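Local coordinates for protein catechol 1,2 dioxygenase (Acinetobacter radioresistens, PDB 2XSU) that probably uses a ferric iron to open the aromatic ring of catechol with O2, giving cis,cis-muconate, the first step of this branch of the beta-ketoadipate pathway, at residues A[29-32]-A[33-36]; A[43-46]-A[47-51]; A[143-146]-A[147-151]; A[169-172]-A[173-176]. The protein carries 1 engineered substitution. All coordinates share one frame; numbering follows the deposited sequence.

Contact 1: residues A[29-32]-A[33-36]; sequences DERI and QQVV. With PIE (1,2-diacyl-sn-glycero-3-phosphoinositol), chain C.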
loop_
_atom_site.group_PDB
_atom_site.type_symbol
_atom_site.label_atom_id
_atom_site.label_comp_id
_atom_site.label_asym_id
_atom_site.label_seq_id
_atom_site.Cartn_x
_atom_site.Cartn_y
_atom_site.Cartn_z
ATOM N N ASP A 29 -10.661 -18.611 -0.818
ATOM C CA ASP A 29 -10.290 -18.434 0.593
ATOM C C ASP A 29 -11.396 -17.566 1.176
ATOM O O ASP A 29 -11.490 -16.369 0.861
ATOM C CB ASP A 29 -8.920 -17.756 0.739
ATOM C CG ASP A 29 -8.446 -17.673 2.187
ATOM O OD1 ASP A 29 -9.103 -17.010 3.002
ATOM O OD2 ASP A 29 -7.391 -18.265 2.519
ATOM N N GLU A 30 -12.242 -18.165 2.004
ATOM C CA GLU A 30 -13.446 -17.476 2.457
ATOM C C GLU A 30 -13.145 -16.228 3.305
ATOM O O GLU A 30 -13.860 -15.219 3.198
ATOM C CB GLU A 30 -14.404 -18.435 3.174
ATOM C CG GLU A 30 -14.901 -19.534 2.208
ATOM C CD GLU A 30 -16.063 -20.357 2.735
ATOM O OE1 GLU A 30 -16.879 -19.826 3.526
ATOM O OE2 GLU A 30 -16.165 -21.545 2.333
ATOM N N ARG A 31 -12.098 -16.304 4.138
ATOM C CA ARG A 31 -11.715 -15.178 5.018
ATOM C C ARG A 31 -11.197 -13.991 4.193
ATOM O O ARG A 31 -11.612 -12.831 4.418
ATOM C CB ARG A 31 -10.664 -15.617 6.054
ATOM C CG ARG A 31 -10.214 -14.466 6.999
ATOM C CD ARG A 31 -11.375 -13.851 7.766
ATOM N NE ARG A 31 -10.869 -13.086 8.923
ATOM C CZ ARG A 31 -11.603 -12.367 9.763
ATOM N NH1 ARG A 31 -12.936 -12.223 9.605
ATOM N NH2 ARG A 31 -10.971 -11.782 10.789
ATOM N N ILE A 32 -10.346 -14.295 3.221
ATOM C CA ILE A 32 -9.797 -13.232 2.357
ATOM C C ILE A 32 -10.945 -12.599 1.558
ATOM O O ILE A 32 -11.038 -11.368 1.462
ATOM C CB ILE A 32 -8.654 -13.747 1.469
ATOM C CG1 ILE A 32 -7.422 -14.071 2.332
ATOM C CG2 ILE A 32 -8.273 -12.702 0.416
ATOM C CD1 ILE A 32 -6.299 -14.775 1.609
ATOM N N GLN A 33 -11.836 -13.426 0.999
ATOM C CA GLN A 33 -13.002 -12.888 0.304
ATOM C C GLN A 33 -13.834 -11.948 1.194
ATOM O O GLN A 33 -14.171 -10.839 0.804
ATOM C CB GLN A 33 -13.851 -14.015 -0.284
ATOM C CG GLN A 33 -15.016 -13.508 -1.145
ATOM C CD GLN A 33 -15.987 -14.640 -1.470
ATOM O OE1 GLN A 33 -16.745 -15.069 -0.597
ATOM N NE2 GLN A 33 -15.954 -15.133 -2.711
ATOM N N GLN A 34 -14.158 -12.403 2.404
ATOM C CA GLN A 34 -14.910 -11.604 3.372
ATOM C C GLN A 34 -14.255 -10.226 3.636
ATOM O O GLN A 34 -14.923 -9.198 3.605
ATOM C CB GLN A 34 -14.992 -12.395 4.698
ATOM C CG GLN A 34 -15.768 -11.685 5.765
ATOM C CD GLN A 34 -15.590 -12.295 7.158
ATOM O OE1 GLN A 34 -14.654 -13.045 7.422
ATOM N NE2 GLN A 34 -16.500 -11.947 8.053
ATOM N N VAL A 35 -12.953 -10.230 3.919
ATOM C CA VAL A 35 -12.241 -8.997 4.246
ATOM C C VAL A 35 -12.165 -8.040 3.036
ATOM O O VAL A 35 -12.464 -6.841 3.173
ATOM C CB VAL A 35 -10.821 -9.281 4.845
ATOM C CG1 VAL A 35 -10.018 -7.951 5.000
ATOM C CG2 VAL A 35 -10.916 -10.075 6.154
ATOM N N VAL A 36 -11.845 -8.572 1.857
ATOM C CA VAL A 36 -11.798 -7.753 0.642
ATOM C C VAL A 36 -13.152 -7.094 0.331
ATOM O O VAL A 36 -13.221 -5.881 0.043
ATOM C CB VAL A 36 -11.264 -8.587 -0.550
ATOM C CG1 VAL A 36 -11.501 -7.861 -1.886
ATOM C CG2 VAL A 36 -9.781 -8.941 -0.296
HETATM P P PIE C . -0.157 -14.419 -1.006
HETATM O O11 PIE C . 0.017 -15.436 0.021
HETATM O O12 PIE C . -1.572 -13.538 -0.810
HETATM O O13 PIE C . -0.446 -15.360 -2.442
HETATM O O14 PIE C . 0.979 -13.614 -1.468
HETATM C C1 PIE C . -1.436 -15.702 0.459
HETATM C C2 PIE C . -1.536 -14.761 1.678
HETATM C C3 PIE C . -2.693 -13.804 1.360
HETATM O O31 PIE C . -2.488 -12.467 1.862
HETATM O O32 PIE C . -3.218 -11.329 0.068
HETATM C C31 PIE C . -3.341 -11.585 1.264
HETATM C C32 PIE C . -4.440 -10.916 2.088
HETATM C C33 PIE C . -4.262 -9.399 2.101
HETATM C C34 PIE C . -5.215 -8.717 1.121
HETATM C C35 PIE C . -5.750 -7.416 1.715
HETATM C C36 PIE C . -5.806 -6.305 0.670
HETATM C C37 PIE C . -7.226 -6.163 0.126
HETATM C C38 PIE C . -7.489 -4.732 -0.339
HETATM C C39 PIE C . -8.836 -4.411 -0.202
HETATM C C40 PIE C . -9.300 -3.098 -0.115
HETATM C C41 PIE C . -8.457 -1.995 -0.168
HETATM C C42 PIE C . -8.591 -1.266 -1.511
HETATM O O21 PIE C . -1.699 -15.443 2.988
HETATM O O22 PIE C . -3.103 -17.158 2.486
HETATM C C21 PIE C . -2.827 -16.205 3.215
HETATM C C22 PIE C . -3.740 -15.958 4.431
HETATM C C23 PIE C . -3.936 -14.515 4.901
HETATM C C24 PIE C . -4.848 -14.470 6.136
HETATM C C25 PIE C . -6.095 -13.616 5.884
HETATM C C26 PIE C . -5.730 -12.134 5.814
HETATM C C27 PIE C . -6.972 -11.262 5.668
HETATM C C28 PIE C . -6.612 -9.888 5.097
HETATM C C29 PIE C . -6.383 -8.871 6.216
HETATM C C47 PIE C . -6.275 -7.445 5.678
HETATM C C48 PIE C . -6.018 -6.475 6.830
HETATM C C49 PIE C . -6.428 -5.049 6.461
HETATM C C50 PIE C . -5.424 -4.010 6.973
HETATM C C51 PIE C . -4.424 -3.572 5.889
HETATM C "C1'" PIE C . 4.364 -14.194 -2.819
HETATM C "C2'" PIE C . 5.034 -14.698 -1.576
HETATM C "C3'" PIE C . 4.051 -15.627 -0.838
HETATM C "C4'" PIE C . 2.780 -14.945 -0.538
HETATM C "C5'" PIE C . 2.130 -14.376 -1.805
HETATM C "C6'" PIE C . 3.108 -13.392 -2.499
HETATM O "O1'" PIE C . 5.235 -13.273 -3.497
HETATM O "O2'" PIE C . 6.211 -15.433 -1.861
HETATM O "O3'" PIE C . 4.643 -16.120 0.371
HETATM O "O4'" PIE C . 2.199 -14.608 0.704
HETATM O "O6'" PIE C . 2.517 -12.924 -3.718
HETATM C C52 PIE C . -5.095 -3.065 4.600
HETATM C C53 PIE C . -5.503 -1.596 4.706
HETATM C C54 PIE C . -4.281 -0.676 4.799
HETATM C C55 PIE C . -4.473 0.580 3.944
HETATM C C43 PIE C . -7.538 -1.735 -2.527
HETATM C C44 PIE C . -6.847 -0.562 -3.223
HETATM C C45 PIE C . -6.800 -0.789 -4.734
HETATM C C46 PIE C . -5.360 -0.913 -5.210
HETATM O O HOH W 1 -16.469 -15.214 2.341
#

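Contact 2: residues A[43-46]-A[47-51]; sequences LFQA and IEDLD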
loop_
_atom_site.group_PDB
_atom_site.type_symbol
_atom_site.label_atom_id
_atom_site.label_comp_id
_atom_site.label_asym_id
_atom_site.label_seq_id
_atom_site.Cartn_x
_atom_site.Cartn_y
_atom_site.Cartn_z
ATOM N N LEU A 43 -14.386 1.481 1.208
ATOM C CA LEU A 43 -13.619 2.458 0.417
ATOM C C LEU A 43 -14.546 3.172 -0.560
ATOM O O LEU A 43 -14.516 4.394 -0.659
ATOM C CB LEU A 43 -12.451 1.798 -0.305
ATOM C CG LEU A 43 -11.679 2.753 -1.228
ATOM C CD1 LEU A 43 -11.012 3.933 -0.493
ATOM C CD2 LEU A 43 -10.622 1.933 -1.943
ATOM N N PHE A 44 -15.389 2.413 -1.256
ATOM C CA PHE A 44 -16.320 3.009 -2.219
ATOM C C PHE A 44 -17.278 3.989 -1.532
ATOM O O PHE A 44 -17.557 5.057 -2.062
ATOM C CB PHE A 44 -17.138 1.924 -2.941
ATOM C CG PHE A 44 -16.392 1.147 -4.003
ATOM C CD1 PHE A 44 -15.000 1.213 -4.161
ATOM C CD2 PHE A 44 -17.111 0.288 -4.838
ATOM C CE1 PHE A 44 -14.345 0.433 -5.142
ATOM C CE2 PHE A 44 -16.452 -0.488 -5.841
ATOM C CZ PHE A 44 -15.074 -0.411 -5.975
ATOM N N GLN A 45 -17.752 3.629 -0.338
ATOM C CA GLN A 45 -18.653 4.493 0.382
ATOM C C GLN A 45 -17.956 5.780 0.870
ATOM O O GLN A 45 -18.553 6.862 0.860
ATOM C CB GLN A 45 -19.307 3.740 1.533
ATOM C CG GLN A 45 -20.366 4.620 2.216
ATOM C CD GLN A 45 -21.600 4.840 1.372
ATOM O OE1 GLN A 45 -21.907 5.972 0.985
ATOM N NE2 GLN A 45 -22.333 3.762 1.099
ATOM N N ALA A 46 -16.692 5.671 1.289
ATOM C CA ALA A 46 -15.925 6.864 1.638
ATOM C C ALA A 46 -15.712 7.778 0.419
ATOM O O ALA A 46 -15.768 8.992 0.520
ATOM C CB ALA A 46 -14.564 6.469 2.286
ATOM N N ILE A 47 -15.452 7.167 -0.743
ATOM C CA ILE A 47 -15.310 7.935 -1.977
ATOM C C ILE A 47 -16.606 8.718 -2.266
ATOM O O ILE A 47 -16.550 9.890 -2.611
ATOM C CB ILE A 47 -14.936 7.011 -3.162
ATOM C CG1 ILE A 47 -13.459 6.625 -3.030
ATOM C CG2 ILE A 47 -15.060 7.745 -4.519
ATOM C CD1 ILE A 47 -13.006 5.414 -3.853
ATOM N N GLU A 48 -17.760 8.073 -2.098
ATOM C CA GLU A 48 -19.044 8.767 -2.279
ATOM C C GLU A 48 -19.233 9.879 -1.241
ATOM O O GLU A 48 -19.538 11.030 -1.589
ATOM C CB GLU A 48 -20.221 7.808 -2.195
ATOM C CG GLU A 48 -20.259 6.767 -3.287
ATOM C CD GLU A 48 -20.569 7.357 -4.666
ATOM O OE1 GLU A 48 -21.070 8.504 -4.767
ATOM O OE2 GLU A 48 -20.307 6.645 -5.655
ATOM N N ASP A 49 -19.044 9.532 0.034
ATOM C CA ASP A 49 -19.368 10.486 1.100
ATOM C C ASP A 49 -18.506 11.740 1.064
ATOM O O ASP A 49 -18.985 12.859 1.333
ATOM C CB ASP A 49 -19.271 9.847 2.487
ATOM C CG ASP A 49 -20.402 8.859 2.794
ATOM O OD1 ASP A 49 -21.472 8.864 2.125
ATOM O OD2 ASP A 49 -20.250 8.069 3.743
ATOM N N LEU A 50 -17.220 11.573 0.754
ATOM C CA LEU A 50 -16.268 12.678 0.737
ATOM C C LEU A 50 -16.048 13.258 -0.677
ATOM O O LEU A 50 -15.201 14.138 -0.870
ATOM C CB LEU A 50 -14.945 12.215 1.401
ATOM C CG LEU A 50 -14.856 12.262 2.922
ATOM C CD1 LEU A 50 -15.856 11.381 3.577
ATOM C CD2 LEU A 50 -13.459 11.849 3.365
ATOM N N ASP A 51 -16.786 12.699 -1.652
ATOM C CA ASP A 51 -16.657 13.020 -3.086
ATOM C C ASP A 51 -15.186 13.045 -3.516
ATOM O O ASP A 51 -14.650 14.050 -4.020
ATOM C CB ASP A 51 -17.370 14.342 -3.398
ATOM C CG ASP A 51 -17.534 14.581 -4.894
ATOM O OD1 ASP A 51 -17.541 13.603 -5.698
ATOM O OD2 ASP A 51 -17.682 15.772 -5.265
#

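Contact 3: residues A[143-146]-A[147-151]; sequences VTDT and EGNII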
loop_
_atom_site.group_PDB
_atom_site.type_symbol
_atom_site.label_atom_id
_atom_site.label_comp_id
_atom_site.label_asym_id
_atom_site.label_seq_id
_atom_site.Cartn_x
_atom_site.Cartn_y
_atom_site.Cartn_z
ATOM N N VAL A 143 12.876 -12.044 36.089
ATOM C CA VAL A 143 11.658 -12.487 35.418
ATOM C C VAL A 143 10.948 -13.463 36.358
ATOM O O VAL A 143 11.541 -14.449 36.803
ATOM C CB VAL A 143 11.946 -13.143 34.051
ATOM C CG1 VAL A 143 10.636 -13.608 33.360
ATOM C CG2 VAL A 143 12.729 -12.156 33.140
ATOM N N THR A 144 9.692 -13.159 36.668
ATOM C CA THR A 144 8.913 -13.955 37.628
ATOM C C THR A 144 7.526 -14.274 37.088
ATOM O O THR A 144 7.079 -13.700 36.075
ATOM C CB THR A 144 8.735 -13.210 38.975
ATOM O OG1 THR A 144 7.992 -11.995 38.790
ATOM C CG2 THR A 144 10.068 -12.909 39.636
ATOM N N ASP A 145 6.831 -15.180 37.778
ATOM C CA ASP A 145 5.398 -15.348 37.546
ATOM C C ASP A 145 4.634 -14.277 38.347
ATOM O O ASP A 145 5.250 -13.456 39.035
ATOM C CB ASP A 145 4.956 -16.785 37.884
ATOM C CG ASP A 145 5.079 -17.123 39.363
ATOM O OD1 ASP A 145 5.247 -16.221 40.212
ATOM O OD2 ASP A 145 4.984 -18.334 39.667
ATOM N N THR A 146 3.303 -14.283 38.281
ATOM C CA THR A 146 2.515 -13.249 38.985
ATOM C C THR A 146 2.577 -13.299 40.520
ATOM O O THR A 146 2.190 -12.323 41.181
ATOM C CB THR A 146 1.039 -13.236 38.546
ATOM O OG1 THR A 146 0.502 -14.555 38.676
ATOM C CG2 THR A 146 0.917 -12.757 37.089
ATOM N N GLU A 147 3.055 -14.411 41.082
ATOM C CA GLU A 147 3.240 -14.515 42.536
ATOM C C GLU A 147 4.693 -14.334 43.007
ATOM O O GLU A 147 5.020 -14.577 44.178
ATOM C CB GLU A 147 2.589 -15.794 43.110
ATOM C CG GLU A 147 2.678 -17.044 42.225
ATOM C CD GLU A 147 1.712 -18.163 42.641
ATOM O OE1 GLU A 147 0.840 -17.936 43.519
ATOM O OE2 GLU A 147 1.827 -19.280 42.077
ATOM N N GLY A 148 5.563 -13.885 42.102
ATOM C CA GLY A 148 6.936 -13.526 42.465
ATOM C C GLY A 148 7.946 -14.657 42.410
ATOM O O GLY A 148 9.100 -14.477 42.809
ATOM N N ASN A 149 7.519 -15.821 41.940
ATOM C CA ASN A 149 8.428 -16.958 41.800
ATOM C C ASN A 149 9.317 -16.747 40.585
ATOM O O ASN A 149 8.822 -16.412 39.501
ATOM C CB ASN A 149 7.663 -18.263 41.618
ATOM C CG ASN A 149 6.735 -18.574 42.786
ATOM O OD1 ASN A 149 5.540 -18.796 42.594
ATOM N ND2 ASN A 149 7.278 -18.575 43.999
ATOM N N ILE A 150 10.619 -16.951 40.761
ATOM C CA ILE A 150 11.565 -16.761 39.649
ATOM C C ILE A 150 11.378 -17.789 38.512
ATOM O O ILE A 150 10.952 -18.938 38.741
ATOM C CB ILE A 150 13.048 -16.646 40.135
ATOM C CG1 ILE A 150 13.547 -17.965 40.740
ATOM C CG2 ILE A 150 13.202 -15.506 41.149
ATOM C CD1 ILE A 150 14.207 -18.905 39.749
ATOM N N ILE A 151 11.640 -17.343 37.284
ATOM C CA ILE A 151 11.627 -18.192 36.098
ATOM C C ILE A 151 13.045 -18.267 35.527
ATOM O O ILE A 151 13.589 -17.258 35.035
ATOM C CB ILE A 151 10.649 -17.680 34.993
ATOM C CG1 ILE A 151 9.227 -17.585 35.545
ATOM C CG2 ILE A 151 10.689 -18.578 33.768
ATOM C CD1 ILE A 151 8.214 -16.845 34.597
#

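Contact 4: residues A[169-172]-A[173-176]; sequences FFDK and SQSD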
loop_
_atom_site.group_PDB
_atom_site.type_symbol
_atom_site.label_atom_id
_atom_site.label_comp_id
_atom_site.label_asym_id
_atom_site.label_seq_id
_atom_site.Cartn_x
_atom_site.Cartn_y
_atom_site.Cartn_z
ATOM N N PHE A 169 21.369 -3.178 11.303
ATOM C CA PHE A 169 20.783 -3.915 10.190
ATOM C C PHE A 169 20.160 -2.924 9.236
ATOM O O PHE A 169 20.476 -2.929 8.048
ATOM C CB PHE A 169 19.825 -5.039 10.642
ATOM C CG PHE A 169 19.267 -5.852 9.501
ATOM C CD1 PHE A 169 19.994 -6.933 8.989
ATOM C CD2 PHE A 169 18.030 -5.530 8.936
ATOM C CE1 PHE A 169 19.480 -7.698 7.920
ATOM C CE2 PHE A 169 17.512 -6.273 7.875
ATOM C CZ PHE A 169 18.248 -7.365 7.372
ATOM N N PHE A 170 19.306 -2.047 9.755
ATOM C CA PHE A 170 18.740 -0.960 8.977
ATOM C C PHE A 170 19.754 0.133 8.673
ATOM O O PHE A 170 19.815 0.617 7.537
ATOM C CB PHE A 170 17.458 -0.443 9.650
ATOM C CG PHE A 170 16.443 -1.521 9.818
ATOM C CD1 PHE A 170 15.604 -1.869 8.762
ATOM C CD2 PHE A 170 16.382 -2.262 10.991
ATOM C CE1 PHE A 170 14.711 -2.906 8.882
ATOM C CE2 PHE A 170 15.490 -3.300 11.123
ATOM C CZ PHE A 170 14.639 -3.627 10.056
ATOM N N ASP A 171 20.556 0.497 9.676
ATOM C CA ASP A 171 21.726 1.357 9.531
ATOM C C ASP A 171 22.933 0.455 9.195
ATOM O O ASP A 171 23.537 -0.142 10.074
ATOM C CB ASP A 171 21.924 2.098 10.868
ATOM C CG ASP A 171 23.211 2.910 10.951
ATOM O OD1 ASP A 171 23.513 3.361 12.078
ATOM O OD2 ASP A 171 23.913 3.121 9.923
ATOM N N LYS A 172 23.259 0.327 7.912
ATOM C CA LYS A 172 24.294 -0.627 7.503
ATOM C C LYS A 172 25.718 -0.258 7.929
ATOM O O LYS A 172 26.631 -1.078 7.774
ATOM C CB LYS A 172 24.230 -0.909 5.996
ATOM C CG LYS A 172 23.168 -1.929 5.620
ATOM C CD LYS A 172 22.719 -1.733 4.175
ATOM C CE LYS A 172 21.278 -2.192 4.008
ATOM N NZ LYS A 172 20.534 -1.339 3.029
ATOM N N SER A 173 25.899 0.950 8.464
ATOM C CA SER A 173 27.173 1.372 9.058
ATOM C C SER A 173 27.503 0.717 10.412
ATOM O O SER A 173 28.672 0.636 10.809
ATOM C CB SER A 173 27.226 2.897 9.186
ATOM O OG SER A 173 26.532 3.361 10.324
ATOM N N GLN A 174 26.486 0.261 11.138
ATOM C CA GLN A 174 26.742 -0.455 12.382
ATOM C C GLN A 174 27.108 -1.893 12.108
ATOM O O GLN A 174 26.702 -2.464 11.087
ATOM C CB GLN A 174 25.511 -0.431 13.295
ATOM C CG GLN A 174 25.169 0.932 13.799
ATOM C CD GLN A 174 24.013 0.892 14.793
ATOM O OE1 GLN A 174 24.030 0.110 15.742
ATOM N NE2 GLN A 174 22.999 1.717 14.554
ATOM N N SER A 175 27.862 -2.486 13.031
ATOM C CA SER A 175 28.174 -3.898 12.945
ATOM C C SER A 175 26.857 -4.676 12.999
ATOM O O SER A 175 25.865 -4.232 13.617
ATOM C CB SER A 175 29.137 -4.333 14.063
ATOM O OG SER A 175 28.658 -4.013 15.368
ATOM N N ASP A 176 26.829 -5.820 12.328
ATOM C CA ASP A 176 25.671 -6.696 12.417
ATOM C C ASP A 176 25.325 -7.016 13.881
ATOM O O ASP A 176 26.205 -7.308 14.721
ATOM C CB ASP A 176 25.898 -7.992 11.637
ATOM C CG ASP A 176 26.592 -7.753 10.319
ATOM O OD1 ASP A 176 26.033 -7.012 9.466
ATOM O OD2 ASP A 176 27.696 -8.310 10.150
HETATM O O HOH W 2 24.031 -2.973 10.308
#

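Contact 1: residues A[29-32]-A[33-36]
Arg31 and Gln34 meet on the first turns of helix 30-49, whose N-cap is Asp29: its OD1 accepts from Ile32 N at 3.0 Å. Along the Arg31 side chain, CB and CG lead off the helix, and the bend at chi2 (58°) swings the rest back along it. CD then lies 3.4 Å from Gln34 OE1, NE passes 4.1 Å from Val35 CG2, CZ is 3.9 Å from Gln34 OE1, and NH1 donates to that oxygen at 2.9 Å. The acceptor sits at the edge of the guanidinium, within its plane, whereas NH1 stands above the plane of the Gln34 amide; the two flat groups are turned 55° apart. Val35 CG2 lies over one guanidinium face, offset toward the rim. The remaining end, NH2, forms a salt bridge with Glu56 of the second subunit, so the arginine joins this turn to the dimer interface. Another side of the helix faces the bound phospholipid: Ile32 CD1 approaches its glycerol carbon C3, while Val35 CG1 and Val36 CG2 touch the two acyl chains. On the side of Gln33, a water donates both to Glu30 O and, at 3.0 Å, to Gln33 OE1.

Contact 2: residues A[43-46]-A[47-51]
Leu43 holds CG anti to its backbone N (chi1 176°), and Ile47 places CG1 on the opposite side from its own carbonyl carbon (chi1 -75°); together these torsions bring Leu43 CG within 4.0 Å of Ile47 CD1, one turn apart on helix 30-49. The helix ends in a Schellman motif. Asp51 has positive phi and is the first residue to leave helical angles, and its N donates to Glu48 O at 3.2 Å. Before that end the i to i+4 pattern is regular: Ile47 N bonds to Leu43 O, Glu48 N to Phe44 O, Asp49 N to Gln45 O at 2.8 Å, and Leu50 N to Ala46 O. Leu43 also touches bound phospholipid, whereas Ile47 packs on Ile52 and on Arg89 of the second subunit. Phe44 points elsewhere, packing on Ile12 and Val16 of helix 9-20 and stacking its ring with Tyr85 of the second subunit. The acidic groups turn to partners outside this turn: Glu48 OE1 accepts from the backbone N of His6, apparently part of the N-terminal histidine tag, and OE2 pairs with Arg89 of the second subunit, which also takes Asp51, while Asp49 pairs with Arg38 of that subunit. This helix end is therefore part of the dimer interface. The Asp49 carboxylate lies beside the preceding turn, its CG 3.3 Å from Gln45 O and its OD2 3.8 Å from Gln45 CG.

Contact 3: residues A[143-146]-A[147-151]
Asp145 reaches across to Glu147, where the second segment begins: its OD1 accepts a weak bond from Glu147 N at 3.0 Å. The two carboxylates, like charges, come near each other without bonding, Glu147 OE2 being 4.1 Å from Asp145 OD2. Gly148 follows with positive phi (88°), and its N donates to Asp145 O at 3.1 Å from above the carbonyl plane, closing a type I turn over Asp145 to Gly148. Asn149 N adds a second bond to Asp145 OD1, at 2.9 Å and from above the carboxylate plane. With chi1 at 66°, the carboxylate CG sits between the backbone N and the carbonyl carbon, from where OD1 takes the N-H groups of Glu147 (weakly) and Asn149. Asn149 O in turn accepts from Asp145 N, and Thr144 CA comes within 3.1 Å of it. These bonds define a type I turn with a G1 bulge at Gly148, reversing the chain at the end of strand 136-145, with Thr144 and Ile150 forming a single beta bridge. The Ile150 side chain starts away from Val143-Thr146. Ile151 returns toward it: N bonds to Val143 O at 2.9 Å, CD1 lies 3.6 Å from Thr144 C, and the side chain also packs on Leu293 of strand 284-293.

Contact 4: residues A[169-172]-A[173-176]
Asp171 to Gln174 form a type I beta turn, in which Lys172 and Ser173 occupy the two central positions with helical backbone angles and Gln174 N donates to Asp171 O at 3.2 Å. The donor comes from above the plane of that carbonyl. A water links Phe169 N, just before the turn, to the carbonyls at its two ends, donating to Asp171 O and, at 2.8 Å, to Gln174 O. The Asp171 side chain then grips the turn with both oxygens. With CG anti to the backbone N (chi1 173°), the carboxylate faces Ser173 and Gln174. OD2 takes two bonds from Ser173, both from one face of the carboxylate: the hydroxyl OG at 2.7 Å, on the syn side, and the longer one from the backbone N at 3.3 Å. OD1 is met on its anti side by Gln174 NE2 at 3.0 Å, a fairly straight bond (166°) that lies within the amide plane of the glutamine, although the amide and carboxylate planes are 76° apart. Gln174 is held beyond this pair as well, since NE2 also donates to Asn166 O and OE1 accepts from Asn178 ND2. The turn belongs to the loop between strands 155-159 and 180-184 that also carries the iron ligand Tyr167, whose side chain is about 5 Å from that of Gln174; nearby, Phe169 and Phe170 pack on Val113 of strand 113-114.

Overall arrangement
Along the chain, the four contacts follow in series; each joins two consecutive segments, so none nests in or crosses another. Contacts 1 and 2 belong to the two ends of helix 30-49, their centres about 22 Å apart, and both touch the second subunit and bound phospholipid: Arg31 of one chain even reaches Leu50 O of the other. In the Dioxygenase region, contact 3 closes the bend leaving strand 136-145, and contact 4 closes a turn in the loop before strand 180-184, with centres about 36 Å apart. Contacts 2 and 3 lie on opposite sides of the chain's centre, whereas contact 4 is the one beside the iron ligand Tyr167.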